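Local structure of benzoylformate Decarboxylase (Polynucleobacter necessarius, 4K9Q) at residues A226-A231 / P244-A249; P200-G205 / E222-P227. The protein probably decarboxylates benzoylformate, using thiamine diphosphate held in place with a magnesium ion. One frame throughout, in Å; residues are numbered along the deposited sequence.

Contact 1 (A226-A231 / P244-A249); sequences APVWAA and PLFQGA
Trp229 lays one face of its indole against the side chain of Gln247. CB of Gln247 stands over that face, 3.6 Å from the centroid of the five-membered ring of Trp229, a CH-pi contact. Gln247 CG also meets Pro227 CB at 3.6 Å. A bend at chi2 (-62°) places Gln247 CD so that the amide turns back along its own strand toward Leu245 O, its plane 64° from the indole plane. NE2 of Gln247 bonds Leu245 O at 3.0 Å and also serves Pro335 O. Val228 N reaches Leu245 O from the opposite face of that carbonyl, so two donors grip one oxygen. Gln247 N then bonds Val228 O (2.8 Å), and Ala230 N bonds Gly248 O (2.9 Å). An alanine in place of Trp229 would probably leave Gln247 CB without its aromatic cover and open a gap beside Gly248. On the face bearing Val228, Phe246 brings its CE1 to 4.2 Å from Ala230 CB. The two strands run parallel, 18° apart, with 246-249 at the outer edge, within this chain, of the central domain's Rossmann-like sheet; 201-204 flanks 228-230 on its other side, and Ala221 of helix 214-224 packs on Val228 and Leu245.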
loop_
_atom_site.group_PDB
_atom_site.type_symbol
_atom_site.label_atom_id
_atom_site.label_comp_id
_atom_site.label_asym_id
_atom_site.label_seq_id
_atom_site.Cartn_x
_atom_site.Cartn_y
_atom_site.Cartn_z
ATOM N N ALA A 226 42.234 14.409 13.348
ATOM C CA ALA A 226 41.675 13.117 13.733
ATOM C C ALA A 226 41.762 12.119 12.581
ATOM O O ALA A 226 41.734 12.512 11.419
ATOM C CB ALA A 226 40.234 13.282 14.178
ATOM N N PRO A 227 41.874 10.823 12.907
ATOM C CA PRO A 227 41.830 9.806 11.856
ATOM C C PRO A 227 40.471 9.819 11.159
ATOM O O PRO A 227 39.440 10.018 11.809
ATOM C CB PRO A 227 42.018 8.496 12.629
ATOM C CG PRO A 227 41.536 8.797 14.003
ATOM C CD PRO A 227 41.929 10.226 14.254
ATOM N N VAL A 228 40.482 9.600 9.850
ATOM C CA VAL A 228 39.256 9.546 9.070
ATOM C C VAL A 228 39.100 8.158 8.460
ATOM O O VAL A 228 40.027 7.626 7.863
ATOM C CB VAL A 228 39.275 10.594 7.944
ATOM C CG1 VAL A 228 38.066 10.427 7.049
ATOM C CG2 VAL A 228 39.321 12.009 8.542
ATOM N N TRP A 229 37.923 7.568 8.636
ATOM C CA TRP A 229 37.592 6.310 7.976
ATOM C C TRP A 229 36.417 6.544 7.051
ATOM O O TRP A 229 35.551 7.358 7.350
ATOM C CB TRP A 229 37.148 5.272 8.997
ATOM C CG TRP A 229 38.241 4.757 9.878
ATOM C CD1 TRP A 229 38.738 5.351 10.999
ATOM C CD2 TRP A 229 38.951 3.526 9.722
ATOM N NE1 TRP A 229 39.725 4.565 11.550
ATOM C CE2 TRP A 229 39.868 3.435 10.789
ATOM C CE3 TRP A 229 38.894 2.483 8.787
ATOM C CZ2 TRP A 229 40.732 2.352 10.940
ATOM C CZ3 TRP A 229 39.753 1.403 8.943
ATOM C CH2 TRP A 229 40.657 1.349 10.007
ATOM N N ALA A 230 36.359 5.805 5.951
ATOM C CA ALA A 230 35.158 5.806 5.128
ATOM C C ALA A 230 34.135 4.865 5.763
ATOM O O ALA A 230 34.480 3.766 6.221
ATOM C CB ALA A 230 35.481 5.379 3.692
ATOM N N ALA A 231 32.879 5.297 5.811
ATOM C CA ALA A 231 31.803 4.438 6.300
ATOM C C ALA A 231 31.759 3.130 5.501
ATOM O O ALA A 231 32.186 3.102 4.346
ATOM C CB ALA A 231 30.473 5.166 6.206
ATOM N N PRO A 244 47.143 11.922 4.702
ATOM C CA PRO A 244 47.788 11.330 5.883
ATOM C C PRO A 244 46.818 10.918 6.990
ATOM O O PRO A 244 47.120 10.005 7.757
ATOM C CB PRO A 244 48.718 12.443 6.378
ATOM C CG PRO A 244 48.286 13.689 5.649
ATOM C CD PRO A 244 47.753 13.209 4.336
ATOM N N LEU A 245 45.669 11.577 7.076
ATOM C CA LEU A 245 44.714 11.252 8.124
ATOM C C LEU A 245 43.844 10.043 7.774
ATOM O O LEU A 245 43.213 9.451 8.654
ATOM C CB LEU A 245 43.839 12.465 8.456
ATOM C CG LEU A 245 44.537 13.668 9.094
ATOM C CD1 LEU A 245 43.537 14.787 9.345
ATOM C CD2 LEU A 245 45.204 13.256 10.397
ATOM N N PHE A 246 43.818 9.666 6.498
ATOM C CA PHE A 246 42.885 8.630 6.061
ATOM C C PHE A 246 43.354 7.236 6.439
ATOM O O PHE A 246 44.475 6.843 6.105
ATOM C CB PHE A 246 42.645 8.686 4.559
ATOM C CG PHE A 246 41.605 7.709 4.102
ATOM C CD1 PHE A 246 40.265 7.922 4.401
ATOM C CD2 PHE A 246 41.959 6.582 3.382
ATOM C CE1 PHE A 246 39.301 7.023 3.987
ATOM C CE2 PHE A 246 40.996 5.681 2.962
ATOM C CZ PHE A 246 39.670 5.900 3.267
ATOM N N GLN A 247 42.489 6.484 7.113
ATOM C CA GLN A 247 42.860 5.168 7.627
ATOM C C GLN A 247 42.440 4.013 6.721
ATOM O O GLN A 247 43.132 2.997 6.639
ATOM C CB GLN A 247 42.296 4.973 9.030
ATOM C CG GLN A 247 42.723 6.070 10.001
ATOM C CD GLN A 247 44.229 6.114 10.192
ATOM O OE1 GLN A 247 44.837 5.142 10.638
ATOM N NE2 GLN A 247 44.840 7.240 9.838
ATOM N N GLY A 248 41.307 4.171 6.043
ATOM C CA GLY A 248 40.802 3.151 5.135
ATOM C C GLY A 248 39.286 3.067 5.216
ATOM O O GLY A 248 38.650 3.955 5.778
ATOM N N ALA A 249 38.717 2.000 4.659
ATOM C CA ALA A 249 37.277 1.775 4.666
ATOM C C ALA A 249 36.932 0.832 5.801
ATOM O O ALA A 249 37.602 -0.190 5.983
ATOM C CB ALA A 249 36.841 1.169 3.342
#

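Contact 2 (P200-G205 / E222-P227); sequences PLLIYG and ERLNAP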
loop_
_atom_site.group_PDB
_atom_site.type_symbol
_atom_site.label_atom_id
_atom_site.label_comp_id
_atom_site.label_asym_id
_atom_site.label_seq_id
_atom_site.Cartn_x
_atom_site.Cartn_y
_atom_site.Cartn_z
ATOM N N PRO A 200 38.961 12.112 19.255
ATOM C CA PRO A 200 37.827 11.890 18.348
ATOM C C PRO A 200 38.236 11.118 17.097
ATOM O O PRO A 200 39.394 11.178 16.673
ATOM C CB PRO A 200 37.400 13.312 17.972
ATOM C CG PRO A 200 38.639 14.128 18.138
ATOM C CD PRO A 200 39.342 13.533 19.322
ATOM N N LEU A 201 37.290 10.380 16.527
ATOM C CA LEU A 201 37.519 9.668 15.274
ATOM C C LEU A 201 36.401 10.027 14.306
ATOM O O LEU A 201 35.235 10.085 14.690
ATOM C CB LEU A 201 37.580 8.153 15.523
ATOM C CG LEU A 201 37.664 7.202 14.319
ATOM C CD1 LEU A 201 38.507 5.961 14.641
ATOM C CD2 LEU A 201 36.258 6.802 13.875
ATOM N N LEU A 202 36.763 10.295 13.057
ATOM C CA LEU A 202 35.788 10.711 12.056
ATOM C C LEU A 202 35.444 9.568 11.113
ATOM O O LEU A 202 36.329 8.849 10.654
ATOM C CB LEU A 202 36.324 11.901 11.261
ATOM C CG LEU A 202 36.503 13.220 12.005
ATOM C CD1 LEU A 202 37.253 14.210 11.142
ATOM C CD2 LEU A 202 35.151 13.772 12.377
ATOM N N ILE A 203 34.151 9.402 10.838
ATOM C CA ILE A 203 33.690 8.449 9.832
ATOM C C ILE A 203 32.889 9.240 8.809
ATOM O O ILE A 203 31.887 9.866 9.151
ATOM C CB ILE A 203 32.815 7.345 10.443
ATOM C CG1 ILE A 203 33.611 6.564 11.495
ATOM C CG2 ILE A 203 32.283 6.404 9.338
ATOM C CD1 ILE A 203 32.792 5.508 12.204
ATOM N N TYR A 204 33.346 9.236 7.561
ATOM C CA TYR A 204 32.696 10.023 6.504
ATOM C C TYR A 204 31.942 9.117 5.528
ATOM O O TYR A 204 32.445 8.064 5.130
ATOM C CB TYR A 204 33.734 10.820 5.706
ATOM C CG TYR A 204 34.269 12.075 6.359
ATOM C CD1 TYR A 204 33.916 12.432 7.655
ATOM C CD2 TYR A 204 35.138 12.909 5.663
ATOM C CE1 TYR A 204 34.416 13.598 8.242
ATOM C CE2 TYR A 204 35.639 14.069 6.237
ATOM C CZ TYR A 204 35.277 14.407 7.522
ATOM O OH TYR A 204 35.783 15.562 8.071
ATOM N N GLY A 205 30.741 9.536 5.148
ATOM C CA GLY A 205 29.955 8.823 4.161
ATOM C C GLY A 205 29.667 9.661 2.933
ATOM O O GLY A 205 30.086 10.822 2.821
ATOM N N GLU A 222 41.370 18.155 9.208
ATOM C CA GLU A 222 42.674 18.752 9.472
ATOM C C GLU A 222 42.610 19.659 10.704
ATOM O O GLU A 222 43.584 19.789 11.447
ATOM C CB GLU A 222 43.182 19.511 8.241
ATOM C CG GLU A 222 43.616 18.579 7.104
ATOM C CD GLU A 222 44.132 19.304 5.875
ATOM O OE1 GLU A 222 43.966 20.535 5.788
ATOM O OE2 GLU A 222 44.696 18.634 4.979
ATOM N N ARG A 223 41.451 20.269 10.921
ATOM C CA ARG A 223 41.225 21.088 12.108
ATOM C C ARG A 223 41.332 20.240 13.378
ATOM O O ARG A 223 41.861 20.688 14.394
ATOM C CB ARG A 223 39.846 21.752 12.028
ATOM C CG ARG A 223 39.557 22.751 13.155
ATOM C CD ARG A 223 40.434 23.979 13.014
ATOM N NE ARG A 223 40.153 24.718 11.787
ATOM C CZ ARG A 223 39.270 25.710 11.706
ATOM N NH1 ARG A 223 38.589 26.068 12.782
ATOM N NH2 ARG A 223 39.068 26.342 10.553
ATOM N N LEU A 224 40.829 19.011 13.317
ATOM C CA LEU A 224 40.860 18.110 14.468
ATOM C C LEU A 224 42.089 17.221 14.516
ATOM O O LEU A 224 42.385 16.621 15.550
ATOM C CB LEU A 224 39.621 17.219 14.474
ATOM C CG LEU A 224 38.283 17.885 14.720
ATOM C CD1 LEU A 224 37.168 16.870 14.538
ATOM C CD2 LEU A 224 38.256 18.482 16.121
ATOM N N ASN A 225 42.803 17.132 13.400
ATOM C CA ASN A 225 43.894 16.173 13.282
ATOM C C ASN A 225 43.447 14.788 13.741
ATOM O O ASN A 225 44.181 14.080 14.434
ATOM C CB ASN A 225 45.115 16.633 14.081
ATOM C CG ASN A 225 46.085 17.440 13.244
ATOM O OD1 ASN A 225 46.423 17.057 12.125
ATOM N ND2 ASN A 225 46.533 18.571 13.778
ATOM N N ALA A 226 42.234 14.409 13.348
ATOM C CA ALA A 226 41.675 13.117 13.733
ATOM C C ALA A 226 41.762 12.119 12.581
ATOM O O ALA A 226 41.734 12.512 11.419
ATOM C CB ALA A 226 40.234 13.282 14.178
ATOM N N PRO A 227 41.874 10.823 12.907
ATOM C CA PRO A 227 41.830 9.806 11.856
ATOM C C PRO A 227 40.471 9.819 11.159
ATOM O O PRO A 227 39.440 10.018 11.809
ATOM C CB PRO A 227 42.018 8.496 12.629
ATOM C CG PRO A 227 41.536 8.797 14.003
ATOM C CD PRO A 227 41.929 10.226 14.254
#
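Leu202 holds CG anti to its carbonyl carbon (chi1 -67°), and CG lies 4.3 Å from Ala226 CB while CD2 comes equally near Leu224 CD1. Leu201 does the reverse: with CG anti to the backbone N (chi1 174°), Leu201 CG is set 4.2 Å from Pro227 CG, with CD1 equally near, the two side chains crossing at about a right angle. Neighbouring residues alternate along the strand, and Leu202 faces the end of the helix, Leu201 the proline ring. Between them the backbone supplies the one hydrogen bond of the contact, from Leu202 N to Pro227 O at 3.0 Å, with the donor nearly in line with the carbonyl. Pro200 O lies 3.4 Å from Ala226 CB and 3.6 Å from Pro227 CD, and Pro200 CG also touches Ala226 CB. Asn225, with positive phi, breaks the helix and lets the chain swing back toward the sheet, while its ND2 is held by Arg329 O. This is the return half of a right-handed beta-alpha-beta crossover, as in Rossmann-like folds: strand 201-204 leads through helices 207-210 and 214-224 into strand 228-230. Phe220 and Ala221 of helix 214-224 extend the apolar cover over Leu202, and strand 266-270 flanks 201-204 on the side away from 228-230, where Val268 also packs on Leu202.

Overall arrangement
Both contacts belong to the central domain and meet at Ala226 and Pro227. From the N terminus, the chain first runs along strand 201-204 and passes through helices 207-210 and 214-224; contact 2 closes that excursion where 222-227 returns to the start of the strand. Contact 1 follows directly: after strand 228-230 comes a connection without helix or strand, closed when 244-249 lies down beside 226-231. The two loops are therefore consecutive, overlapping at Ala226 and Pro227, and neither nests within the other. Together they set the order 246-249, 228-230, 201-204 at one side of the parallel sheet, and their centres lie about 7 Å apart.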